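Local coordinates for haloacid delahogenase-like family hydrolase (Xanthomonas campestris pv. campestris, PDB 2PKE), which probably acts as a magnesium-dependent phosphatase of the haloacid dehalogenase superfamily, with a bound magnesium ion in its active site, at residues I133-L138 against V160-P165; G10-L15 against A242-A247; A40-Y45 against E85-R90; G71-T76 against A105-P110. All blocks are in the same frame, centred on the assembly; numbering follows the deposited sequence.

Interactions 1 and 2 belong to the parallel-sheet core, interactions 3 and 4 to the helical part beside it. Interaction 1 is polar and lies next to the magnesium site, at the ends of two neighbouring strands. At the other end of the core, about 25 Å away between centres, interaction 2 ties the segment before strand 15-18 to the C-terminal helix through a buried aspartate. Interactions 3 and 4 share helix 72-86, one at each end, and have no hydrogen bond across them; interaction 4 is buried, whereas interaction 3 reaches the surface. Interactions 1 and 4 touch through Asp137 and Lys73, and both meet the second subunit.

Interaction 1 of 4, residues I133-L138 against V160-P165; sequences ITKGDL and VSEKDP
Lys135 and Val160 form a parallel beta bridge between strands 129-135 and 157-160 in the Rossmann-like sheet of the HAD fold, just where both strands run out into active-site loops. Two backbone bonds flank the bridge: Val160 N gives to Thr134 O at 2.8 Å, and Gly136 N to Val160 O at 3.1 Å. Val160 O also receives a CA-H...O contact from Lys135 CA.

The charged contacts lie farther along the loop. Lys135, extended beyond CG, runs side by side with Glu162, and its NZ meets the syn lone pair of Glu162 OE1 at 2.8 Å in a salt bridge; the amine is also bonded to Ser191. The same oxygen takes the backbone N of Lys163 on its anti side, so two donors hold the carboxylate, while OE2 is bonded by Tyr70. Tyr70 also makes a cation-pi contact with Lys135.

Apolar contact is modest: Lys135 CB rests 3.8 Å from Val160 CG2, both side chains lying on one face of the sheet.

Lys163 returns toward the strand, with CE 3.9 Å from Thr134 CA. Its NZ forms salt bridges with Asp19, a magnesium ligand, and Asp192, a position consistent with the motif III lysine of HAD enzymes. A water accepts from both this amine and Lys135 N, adding a bridge between the loop and the strand. Lys163 NZ also donates to Ile133 O at 3.1 Å, approaching with a tilt of 32° from the carbonyl plane.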
loop_
_atom_site.group_PDB
_atom_site.type_symbol
_atom_site.label_atom_id
_atom_site.label_comp_id
_atom_site.label_asym_id
_atom_site.label_seq_id
_atom_site.Cartn_x
_atom_site.Cartn_y
_atom_site.Cartn_z
ATOM N N ILE A 133 4.355 -8.756 -9.132
ATOM C CA ILE A 133 5.004 -8.360 -7.891
ATOM C C ILE A 133 5.644 -7.026 -8.123
ATOM O O ILE A 133 6.534 -6.848 -8.983
ATOM C CB ILE A 133 6.040 -9.378 -7.395
ATOM C CG1 ILE A 133 5.357 -10.736 -7.268
ATOM C CG2 ILE A 133 6.712 -8.912 -6.060
ATOM C CD1 ILE A 133 6.281 -11.937 -6.902
ATOM N N THR A 134 5.196 -6.063 -7.347
ATOM C CA THR A 134 5.749 -4.717 -7.448
ATOM C C THR A 134 5.955 -4.028 -6.093
ATOM O O THR A 134 5.320 -4.389 -5.149
ATOM C CB THR A 134 4.843 -3.823 -8.287
ATOM O OG1 THR A 134 5.582 -2.628 -8.578
ATOM C CG2 THR A 134 3.565 -3.470 -7.540
ATOM N N LYS A 135 6.903 -3.096 -6.009
ATOM C CA LYS A 135 7.059 -2.287 -4.825
ATOM C C LYS A 135 6.409 -0.932 -5.034
ATOM O O LYS A 135 6.076 -0.552 -6.172
ATOM C CB LYS A 135 8.536 -2.169 -4.376
ATOM C CG LYS A 135 9.420 -1.291 -5.188
ATOM C CD LYS A 135 10.893 -1.621 -4.892
ATOM C CE LYS A 135 11.818 -0.734 -5.612
ATOM N NZ LYS A 135 13.195 -1.107 -5.183
ATOM N N GLY A 136 6.149 -0.236 -3.930
ATOM C CA GLY A 136 5.637 1.097 -4.002
ATOM C C GLY A 136 4.258 1.250 -3.410
ATOM O O GLY A 136 3.942 0.651 -2.372
ATOM N N ASP A 137 3.474 2.112 -4.055
ATOM C CA ASP A 137 2.172 2.583 -3.565
ATOM C C ASP A 137 1.114 1.573 -3.972
ATOM O O ASP A 137 0.848 1.339 -5.166
ATOM C CB ASP A 137 1.938 3.997 -4.130
ATOM C CG ASP A 137 0.623 4.647 -3.668
ATOM O OD1 ASP A 137 -0.433 3.972 -3.651
ATOM O OD2 ASP A 137 0.654 5.860 -3.344
ATOM N N LEU A 138 0.510 0.948 -2.977
ATOM C CA LEU A 138 -0.497 -0.060 -3.213
ATOM C C LEU A 138 -1.660 0.440 -4.038
ATOM O O LEU A 138 -2.103 -0.222 -4.954
ATOM C CB LEU A 138 -1.089 -0.524 -1.893
ATOM C CG LEU A 138 -2.191 -1.574 -1.915
ATOM C CD1 LEU A 138 -1.673 -2.941 -2.360
ATOM C CD2 LEU A 138 -2.753 -1.649 -0.551
ATOM N N VAL A 160 4.641 -4.741 -2.411
ATOM C CA VAL A 160 5.533 -4.800 -1.269
ATOM C C VAL A 160 6.200 -3.475 -1.045
ATOM O O VAL A 160 6.220 -2.636 -1.918
ATOM C CB VAL A 160 6.629 -5.857 -1.507
ATOM C CG1 VAL A 160 6.021 -7.177 -1.880
ATOM C CG2 VAL A 160 7.606 -5.416 -2.562
ATOM N N SER A 161 6.799 -3.318 0.123
ATOM C CA SER A 161 7.529 -2.073 0.459
ATOM C C SER A 161 8.943 -2.037 -0.129
ATOM O O SER A 161 9.459 -0.957 -0.535
ATOM C CB SER A 161 7.533 -1.896 1.972
ATOM O OG SER A 161 6.254 -1.364 2.337
ATOM N N GLU A 162 9.570 -3.216 -0.196
ATOM C CA GLU A 162 10.892 -3.307 -0.793
ATOM C C GLU A 162 11.026 -4.663 -1.429
ATOM O O GLU A 162 10.484 -5.652 -0.925
ATOM C CB GLU A 162 12.032 -3.092 0.199
ATOM C CG GLU A 162 13.448 -3.122 -0.430
ATOM C CD GLU A 162 13.616 -2.058 -1.469
ATOM O OE1 GLU A 162 13.289 -2.300 -2.642
ATOM O OE2 GLU A 162 13.994 -0.929 -1.102
ATOM N N LYS A 163 11.755 -4.681 -2.534
ATOM C CA LYS A 163 12.074 -5.911 -3.262
ATOM C C LYS A 163 13.466 -6.387 -2.814
ATOM O O LYS A 163 14.468 -5.918 -3.265
ATOM C CB LYS A 163 12.042 -5.675 -4.755
ATOM C CG LYS A 163 10.654 -5.916 -5.380
ATOM C CD LYS A 163 10.684 -5.637 -6.882
ATOM C CE LYS A 163 9.389 -6.004 -7.546
ATOM N NZ LYS A 163 9.328 -5.418 -8.935
ATOM N N ASP A 164 13.479 -7.293 -1.869
ATOM C CA ASP A 164 14.712 -7.797 -1.302
ATOM C C ASP A 164 14.530 -9.274 -1.075
ATOM O O ASP A 164 13.398 -9.758 -1.132
ATOM C CB ASP A 164 15.110 -6.997 -0.047
ATOM C CG ASP A 164 14.034 -6.962 1.042
ATOM O OD1 ASP A 164 13.211 -7.880 1.176
ATOM O OD2 ASP A 164 14.061 -5.977 1.823
ATOM N N PRO A 165 15.635 -10.010 -0.828
ATOM C CA PRO A 165 15.499 -11.476 -0.726
ATOM C C PRO A 165 14.475 -11.936 0.296
ATOM O O PRO A 165 13.712 -12.873 0.037
ATOM C CB PRO A 165 16.953 -11.962 -0.409
ATOM C CG PRO A 165 17.822 -10.843 -0.888
ATOM C CD PRO A 165 17.040 -9.581 -0.678
HETATM O O HOH W 1 8.711 -2.756 -8.344
HETATM O O HOH W 2 5.332 0.763 -0.001
#

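Interaction 2 of 4, residues G10-L15 against A242-A247; sequences GQAIQL and ALDAQA
Asp244 turns its CG anti to the backbone N (chi1 -172°), which carries the carboxylate off the helix toward the backbone of Ala12 and Ile13. In Ile13, CG1 stands anti to the carbonyl carbon (chi1 -66°) and lies against the helix backbone, 3.7 Å from Asp244 CA.

One carboxylate oxygen does most of the polar work. Asp244 OD1 accepts from Ala12 N at 2.8 Å, on its syn side and close to the carboxylate plane, and from Ile13 N at 3.1 Å. This second donor comes from above the plane, 73° out of it, so the two successive N-H groups grip the oxygen from quite different directions. OD2 is bonded by Tyr128 and has Gln11 CB beside it at 3.5 Å. Both oxygens of this buried acid are thus satisfied, and two bonds from the backbone would be expected to favour its charged form.

The contact fastens the C-terminal helix 236-250 to the lead-in of strand 15-18, a central strand of the HAD-type parallel sheet, joining parts of the chain far apart in sequence. Trp202 of strand 202-205 packs against Ile13, Leu243 and Ala247 alike, setting the apolar flank of the contact against the sheet.

One turn farther along the helix, Ala247 points its methyl group at the loop. Its CB meets Ala12 CB at 3.6 Å and the end of Ile13, CD1, at 4.1 Å. Across the loop, Gln11 NE2 donates to Ile13 O at 2.9 Å in the plane of that carbonyl, spanning the residues whose N-H groups meet Asp244, and also bonds Asp127 O.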
loop_
_atom_site.group_PDB
_atom_site.type_symbol
_atom_site.label_atom_id
_atom_site.label_comp_id
_atom_site.label_asym_id
_atom_site.label_seq_id
_atom_site.Cartn_x
_atom_site.Cartn_y
_atom_site.Cartn_z
ATOM N N GLY A 10 5.424 -32.868 -14.356
ATOM C CA GLY A 10 5.981 -32.788 -15.696
ATOM C C GLY A 10 6.630 -31.476 -16.079
ATOM O O GLY A 10 6.970 -31.308 -17.245
ATOM N N GLN A 11 6.738 -30.542 -15.121
ATOM C CA GLN A 11 7.482 -29.274 -15.298
ATOM C C GLN A 11 8.146 -28.893 -13.976
ATOM O O GLN A 11 7.684 -29.302 -12.903
ATOM C CB GLN A 11 6.578 -28.131 -15.804
ATOM C CG GLN A 11 5.630 -27.581 -14.770
ATOM C CD GLN A 11 4.552 -26.699 -15.386
ATOM O OE1 GLN A 11 3.768 -27.171 -16.205
ATOM N NE2 GLN A 11 4.507 -25.418 -14.998
ATOM N N ALA A 12 9.210 -28.098 -14.039
ATOM C CA ALA A 12 9.976 -27.730 -12.842
ATOM C C ALA A 12 9.545 -26.343 -12.355
ATOM O O ALA A 12 9.156 -26.192 -11.200
ATOM C CB ALA A 12 11.475 -27.779 -13.098
ATOM N N ILE A 13 9.517 -25.346 -13.240
ATOM C CA ILE A 13 9.059 -24.010 -12.850
ATOM C C ILE A 13 7.518 -24.027 -12.731
ATOM O O ILE A 13 6.833 -24.583 -13.578
ATOM C CB ILE A 13 9.528 -22.934 -13.875
ATOM C CG1 ILE A 13 11.047 -22.764 -13.891
ATOM C CG2 ILE A 13 8.766 -21.555 -13.695
ATOM C CD1 ILE A 13 11.656 -22.528 -12.586
ATOM N N GLN A 14 6.974 -23.444 -11.674
ATOM C CA GLN A 14 5.528 -23.442 -11.463
ATOM C C GLN A 14 4.912 -22.053 -11.451
ATOM O O GLN A 14 3.701 -21.930 -11.617
ATOM C CB GLN A 14 5.194 -24.131 -10.131
ATOM C CG GLN A 14 5.673 -25.573 -9.994
ATOM C CD GLN A 14 4.927 -26.518 -10.853
ATOM O OE1 GLN A 14 3.798 -26.227 -11.276
ATOM N NE2 GLN A 14 5.522 -27.701 -11.113
ATOM N N LEU A 15 5.722 -21.009 -11.244
ATOM C CA LEU A 15 5.207 -19.685 -11.030
ATOM C C LEU A 15 6.089 -18.662 -11.725
ATOM O O LEU A 15 7.284 -18.731 -11.635
ATOM C CB LEU A 15 5.110 -19.366 -9.548
ATOM C CG LEU A 15 4.579 -17.997 -9.141
ATOM C CD1 LEU A 15 3.090 -17.749 -9.520
ATOM C CD2 LEU A 15 4.753 -17.763 -7.622
ATOM N N ALA A 242 12.932 -22.269 -21.390
ATOM C CA ALA A 242 14.323 -22.643 -21.380
ATOM C C ALA A 242 14.794 -22.783 -19.935
ATOM O O ALA A 242 15.519 -23.726 -19.613
ATOM C CB ALA A 242 15.210 -21.576 -22.150
ATOM N N LEU A 243 14.368 -21.850 -19.083
ATOM C CA LEU A 243 14.683 -21.888 -17.657
ATOM C C LEU A 243 14.062 -23.105 -17.009
ATOM O O LEU A 243 14.713 -23.769 -16.198
ATOM C CB LEU A 243 14.282 -20.590 -16.963
ATOM C CG LEU A 243 15.229 -19.401 -17.330
ATOM C CD1 LEU A 243 14.559 -18.065 -16.851
ATOM C CD2 LEU A 243 16.618 -19.605 -16.774
ATOM N N ASP A 244 12.825 -23.409 -17.384
ATOM C CA ASP A 244 12.163 -24.577 -16.902
ATOM C C ASP A 244 12.893 -25.841 -17.285
ATOM O O ASP A 244 12.975 -26.751 -16.487
ATOM C CB ASP A 244 10.745 -24.598 -17.424
ATOM C CG ASP A 244 9.890 -25.706 -16.811
ATOM O OD1 ASP A 244 10.341 -26.481 -15.961
ATOM O OD2 ASP A 244 8.738 -25.791 -17.227
ATOM N N ALA A 245 13.408 -25.912 -18.503
ATOM C CA ALA A 245 14.140 -27.098 -18.945
ATOM C C ALA A 245 15.393 -27.314 -18.085
ATOM O O ALA A 245 15.637 -28.403 -17.619
ATOM C CB ALA A 245 14.502 -26.991 -20.401
ATOM N N GLN A 246 16.149 -26.239 -17.871
ATOM C CA GLN A 246 17.367 -26.227 -17.048
ATOM C C GLN A 246 17.053 -26.657 -15.613
ATOM O O GLN A 246 17.742 -27.495 -15.022
ATOM C CB GLN A 246 17.929 -24.802 -17.089
ATOM C CG GLN A 246 19.274 -24.580 -16.373
ATOM C CD GLN A 246 19.880 -23.155 -16.594
ATOM O OE1 GLN A 246 19.455 -22.403 -17.465
ATOM N NE2 GLN A 246 20.857 -22.799 -15.748
ATOM N N ALA A 247 15.975 -26.101 -15.069
ATOM C CA ALA A 247 15.551 -26.406 -13.684
ATOM C C ALA A 247 15.230 -27.896 -13.497
ATOM O O ALA A 247 15.584 -28.547 -12.482
ATOM C CB ALA A 247 14.313 -25.535 -13.325
#

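Interaction 3 of 4, residues A40-Y45 against E85-R90; sequences AILSGY and ELTEAR
Leu42, in the last part of helix 28-42, reaches Leu86 and Thr87 with its two branches. Its CD1 meets Leu86 CD1 at 3.3 Å, tighter than normal van der Waals contact, where the two side chains cross at about a right angle. The other branch, CD2, lies 3.7 Å from the methyl CG2 of Thr87. The two branches thus touch consecutive residues at the end of helix 72-86, and Ala83 of that helix also packs on Leu42.

Beyond Leu42 the chain turns away, and Tyr45 comes back to the contact, its N bonded to Leu42 O at 2.6 Å. Tyr45 CB touches Thr87 CG2 at 3.5 Å, and the methyl lies obliquely to the ring, 3.7 Å from CG. Thr87 sets this methyl anti to its carbonyl carbon, facing both Leu42 and Tyr45, while its hydroxyl is engaged with Ala83 and Ile91. Farther out on the ring, Tyr45 CE1 comes 3.7 Å from Arg90 O, again from an oblique direction. The phenol OH is bonded to Asp95 and to the backbone N of Glu92, which ties the ring to the start of helix 93-107.

Thr87 to Arg90 make a type I' turn closed by Arg90 N to Thr87 O at 2.9 Å. Glu88, with positive phi, is the C-prime residue of a Schellman motif that ends helix 72-86, with Glu88 N bonded to Glu85 O and Ala89 N to Ile84 O. Two helix ends meeting beside such a turn form the outer end of a helical insertion after strand 15-18, consistent with the C1-type cap domain of HAD hydrolases.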
loop_
_atom_site.group_PDB
_atom_site.type_symbol
_atom_site.label_atom_id
_atom_site.label_comp_id
_atom_site.label_asym_id
_atom_site.label_seq_id
_atom_site.Cartn_x
_atom_site.Cartn_y
_atom_site.Cartn_z
ATOM N N ALA A 40 11.782 22.771 -15.152
ATOM C CA ALA A 40 11.155 23.927 -15.823
ATOM C C ALA A 40 10.597 24.903 -14.798
ATOM O O ALA A 40 10.781 26.098 -14.936
ATOM C CB ALA A 40 10.081 23.488 -16.792
ATOM N N ILE A 41 9.929 24.425 -13.753
ATOM C CA ILE A 41 9.517 25.350 -12.648
ATOM C C ILE A 41 10.724 26.065 -12.001
ATOM O O ILE A 41 10.746 27.319 -11.836
ATOM C CB ILE A 41 8.715 24.627 -11.540
ATOM C CG1 ILE A 41 7.405 24.104 -12.105
ATOM C CG2 ILE A 41 8.431 25.580 -10.403
ATOM C CD1 ILE A 41 6.830 23.030 -11.323
ATOM N N LEU A 42 11.734 25.277 -11.638
ATOM C CA LEU A 42 12.947 25.835 -11.018
ATOM C C LEU A 42 13.671 26.830 -11.932
ATOM O O LEU A 42 14.276 27.810 -11.459
ATOM C CB LEU A 42 13.907 24.712 -10.594
ATOM C CG LEU A 42 13.542 23.871 -9.352
ATOM C CD1 LEU A 42 14.602 22.848 -9.149
ATOM C CD2 LEU A 42 13.415 24.741 -8.104
ATOM N N SER A 43 13.602 26.612 -13.245
ATOM C CA SER A 43 14.389 27.445 -14.166
ATOM C C SER A 43 14.122 28.939 -13.978
ATOM O O SER A 43 14.986 29.748 -14.282
ATOM C CB SER A 43 14.169 27.033 -15.632
ATOM O OG SER A 43 12.849 27.334 -16.060
ATOM N N GLY A 44 12.946 29.298 -13.453
ATOM C CA GLY A 44 12.606 30.689 -13.155
ATOM C C GLY A 44 13.248 31.268 -11.893
ATOM O O GLY A 44 13.040 32.457 -11.548
ATOM N N TYR A 45 14.010 30.424 -11.199
ATOM C CA TYR A 45 14.702 30.808 -9.981
ATOM C C TYR A 45 16.217 30.666 -10.109
ATOM O O TYR A 45 16.946 31.405 -9.480
ATOM C CB TYR A 45 14.167 29.957 -8.818
ATOM C CG TYR A 45 12.702 30.229 -8.545
ATOM C CD1 TYR A 45 12.317 31.221 -7.661
ATOM C CD2 TYR A 45 11.708 29.497 -9.176
ATOM C CE1 TYR A 45 10.975 31.497 -7.429
ATOM C CE2 TYR A 45 10.361 29.761 -8.948
ATOM C CZ TYR A 45 10.009 30.762 -8.073
ATOM O OH TYR A 45 8.690 31.040 -7.814
ATOM N N GLU A 85 14.637 24.370 -0.781
ATOM C CA GLU A 85 16.102 24.425 -0.565
ATOM C C GLU A 85 16.865 25.105 -1.673
ATOM O O GLU A 85 17.706 25.991 -1.421
ATOM C CB GLU A 85 16.699 23.023 -0.448
ATOM C CG GLU A 85 16.257 22.251 0.760
ATOM C CD GLU A 85 16.755 22.854 2.036
ATOM O OE1 GLU A 85 17.939 23.265 2.090
ATOM O OE2 GLU A 85 15.944 22.934 2.985
ATOM N N LEU A 86 16.630 24.636 -2.889
ATOM C CA LEU A 86 17.341 25.129 -4.048
ATOM C C LEU A 86 17.150 26.628 -4.249
ATOM O O LEU A 86 18.103 27.310 -4.619
ATOM C CB LEU A 86 16.917 24.397 -5.319
ATOM C CG LEU A 86 17.472 22.998 -5.513
ATOM C CD1 LEU A 86 16.726 22.254 -6.662
ATOM C CD2 LEU A 86 18.955 23.071 -5.758
ATOM N N THR A 87 15.923 27.121 -4.029
ATOM C CA THR A 87 15.600 28.533 -4.242
ATOM C C THR A 87 15.725 29.372 -2.967
ATOM O O THR A 87 15.333 30.548 -2.964
ATOM C CB THR A 87 14.188 28.708 -4.791
ATOM O OG1 THR A 87 13.240 28.343 -3.781
ATOM C CG2 THR A 87 13.968 27.827 -6.057
ATOM N N GLU A 88 16.318 28.783 -1.919
ATOM C CA GLU A 88 16.508 29.436 -0.609
ATOM C C GLU A 88 15.178 30.028 -0.144
ATOM O O GLU A 88 15.105 31.207 0.197
ATOM C CB GLU A 88 17.602 30.526 -0.652
ATOM C CG GLU A 88 19.034 30.064 -1.066
ATOM C CD GLU A 88 19.661 29.045 -0.101
ATOM O OE1 GLU A 88 19.167 28.913 1.044
ATOM O OE2 GLU A 88 20.649 28.370 -0.486
ATOM N N ALA A 89 14.132 29.210 -0.182
ATOM C CA ALA A 89 12.767 29.623 0.189
ATOM C C ALA A 89 12.219 30.826 -0.601
ATOM O O ALA A 89 11.287 31.499 -0.154
ATOM C CB ALA A 89 12.663 29.856 1.729
ATOM N N ARG A 90 12.782 31.091 -1.785
ATOM C CA ARG A 90 12.242 32.152 -2.672
ATOM C C ARG A 90 11.053 31.660 -3.476
ATOM O O ARG A 90 10.228 32.471 -3.937
ATOM C CB ARG A 90 13.282 32.681 -3.653
ATOM C CG ARG A 90 14.018 33.893 -3.189
ATOM C CD ARG A 90 14.882 33.629 -1.983
ATOM N NE ARG A 90 15.744 34.784 -1.699
ATOM C CZ ARG A 90 16.579 34.877 -0.669
ATOM N NH1 ARG A 90 16.693 33.880 0.205
ATOM N NH2 ARG A 90 17.302 35.970 -0.516
#

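Interaction 4 of 4, residues G71-T76 against A105-P110; sequences GAKGMT and ATLQHP
Ala72 points its methyl group toward helix 93-107, where Leu107 and Thr106 receive it. The CB of Ala72 lies 3.7 Å from Leu107 CD2 and 3.9 Å from Thr106 CG2, so one small side chain meets two consecutive residues. Leu107 starts out roughly alongside the interface, but its end bends in; its other branch, CD1, meets Lys73 CD at 4.1 Å, the two side chains crossing at about a right angle. Lys73, kinked in mid-chain, carries its amine onward to Phe68 O of the second subunit, so its aliphatic part touches the leucine while its tip joins the dimer.

On the other flank, Met75, a selenomethionine, also crosses Thr106 at about a right angle. A bend at chi3 (53°) swings its CE to 4.0 Å from Thr106 OG1, a hydroxyl already bonded to Ile102 O. Tyr31 of helix 28-42 packs on both residues and extends the apolar surface.

Ala72 stands in the first turn of helix 72-86, directly after the N-cap Gly71. The contact thus pairs the beginning of one helix with the end of the next, packed through Ala72, Thr106 and Leu107, with Lys73 and Met75 at the flanks, in the helical region next to the sheet that is consistent with a HAD C1-type cap domain.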
loop_
_atom_site.group_PDB
_atom_site.type_symbol
_atom_site.label_atom_id
_atom_site.label_comp_id
_atom_site.label_asym_id
_atom_site.label_seq_id
_atom_site.Cartn_x
_atom_site.Cartn_y
_atom_site.Cartn_z
ATOM N N GLY A 71 7.272 5.751 -4.652
ATOM C CA GLY A 71 6.055 6.176 -5.341
ATOM C C GLY A 71 5.942 7.664 -5.565
ATOM O O GLY A 71 6.711 8.455 -5.017
ATOM N N ALA A 72 4.957 8.050 -6.373
ATOM C CA ALA A 72 4.768 9.468 -6.792
ATOM C C ALA A 72 4.404 10.426 -5.674
ATOM O O ALA A 72 4.729 11.599 -5.721
ATOM C CB ALA A 72 3.698 9.535 -7.872
ATOM N N LYS A 73 3.696 9.958 -4.662
ATOM C CA LYS A 73 3.303 10.850 -3.578
ATOM C C LYS A 73 4.500 11.381 -2.781
ATOM O O LYS A 73 4.612 12.599 -2.535
ATOM C CB LYS A 73 2.257 10.162 -2.698
ATOM C CG LYS A 73 1.125 11.077 -2.305
ATOM C CD LYS A 73 -0.234 10.399 -2.300
ATOM C CE LYS A 73 -0.269 9.114 -1.567
ATOM N NZ LYS A 73 -1.678 8.640 -1.615
ATOM N N GLY A 74 5.410 10.486 -2.418
ATOM C CA GLY A 74 6.642 10.855 -1.740
ATOM C C GLY A 74 7.533 11.653 -2.660
ATOM O O GLY A 74 8.215 12.569 -2.223
HETATM N N MSE A 75 7.521 11.306 -3.940
HETATM C CA MSE A 75 8.294 12.043 -4.937
HETATM C C MSE A 75 7.912 13.543 -4.918
HETATM O O MSE A 75 8.809 14.412 -4.949
HETATM C CB MSE A 75 8.017 11.504 -6.334
HETATM C CG MSE A 75 8.898 12.106 -7.471
HETATM SE SE MSE A 75 8.034 12.118 -9.172
HETATM C CE MSE A 75 6.327 13.009 -8.903
ATOM N N THR A 76 6.605 13.822 -4.895
ATOM C CA THR A 76 6.097 15.205 -4.859
ATOM C C THR A 76 6.525 16.000 -3.644
ATOM O O THR A 76 6.978 17.150 -3.768
ATOM C CB THR A 76 4.613 15.231 -4.944
ATOM O OG1 THR A 76 4.239 14.541 -6.148
ATOM C CG2 THR A 76 4.097 16.668 -4.998
ATOM N N ALA A 105 -0.486 14.733 -11.634
ATOM C CA ALA A 105 -0.494 14.223 -12.989
ATOM C C ALA A 105 0.148 12.850 -13.030
ATOM O O ALA A 105 -0.295 11.991 -13.795
ATOM C CB ALA A 105 0.211 15.172 -13.961
ATOM N N THR A 106 1.202 12.656 -12.238
ATOM C CA THR A 106 1.990 11.395 -12.251
ATOM C C THR A 106 1.172 10.290 -11.596
ATOM O O THR A 106 1.146 9.130 -12.049
ATOM C CB THR A 106 3.353 11.564 -11.572
ATOM O OG1 THR A 106 4.075 12.643 -12.201
ATOM C CG2 THR A 106 4.152 10.292 -11.689
ATOM N N LEU A 107 0.432 10.675 -10.571
ATOM C CA LEU A 107 -0.451 9.743 -9.890
ATOM C C LEU A 107 -1.609 9.236 -10.723
ATOM O O LEU A 107 -2.225 8.261 -10.359
ATOM C CB LEU A 107 -0.972 10.352 -8.589
ATOM C CG LEU A 107 0.008 10.332 -7.419
ATOM C CD1 LEU A 107 -0.508 11.259 -6.310
ATOM C CD2 LEU A 107 0.246 8.919 -6.851
ATOM N N GLN A 108 -1.935 9.909 -11.811
ATOM C CA GLN A 108 -2.944 9.441 -12.753
ATOM C C GLN A 108 -2.316 9.315 -14.130
ATOM O O GLN A 108 -2.977 9.569 -15.125
ATOM C CB GLN A 108 -4.084 10.422 -12.873
ATOM C CG GLN A 108 -4.488 11.134 -11.647
ATOM C CD GLN A 108 -5.357 12.318 -12.008
ATOM O OE1 GLN A 108 -5.086 13.468 -11.636
ATOM N NE2 GLN A 108 -6.400 12.048 -12.790
ATOM N N HIS A 109 -1.045 8.941 -14.204
ATOM C CA HIS A 109 -0.395 8.940 -15.514
ATOM C C HIS A 109 -1.049 7.867 -16.364
ATOM O O HIS A 109 -1.485 6.838 -15.839
ATOM C CB HIS A 109 1.158 8.852 -15.480
ATOM C CG HIS A 109 1.739 7.510 -15.121
ATOM N ND1 HIS A 109 1.573 6.375 -15.894
ATOM C CD2 HIS A 109 2.566 7.155 -14.106
ATOM C CE1 HIS A 109 2.237 5.370 -15.339
ATOM N NE2 HIS A 109 2.855 5.820 -14.257
ATOM N N PRO A 110 -1.166 8.140 -17.675
ATOM C CA PRO A 110 -1.719 7.119 -18.571
ATOM C C PRO A 110 -0.910 5.828 -18.432
ATOM O O PRO A 110 0.318 5.885 -18.337
ATOM C CB PRO A 110 -1.547 7.724 -19.982
ATOM C CG PRO A 110 -1.143 9.209 -19.778
ATOM C CD PRO A 110 -0.735 9.390 -18.351
#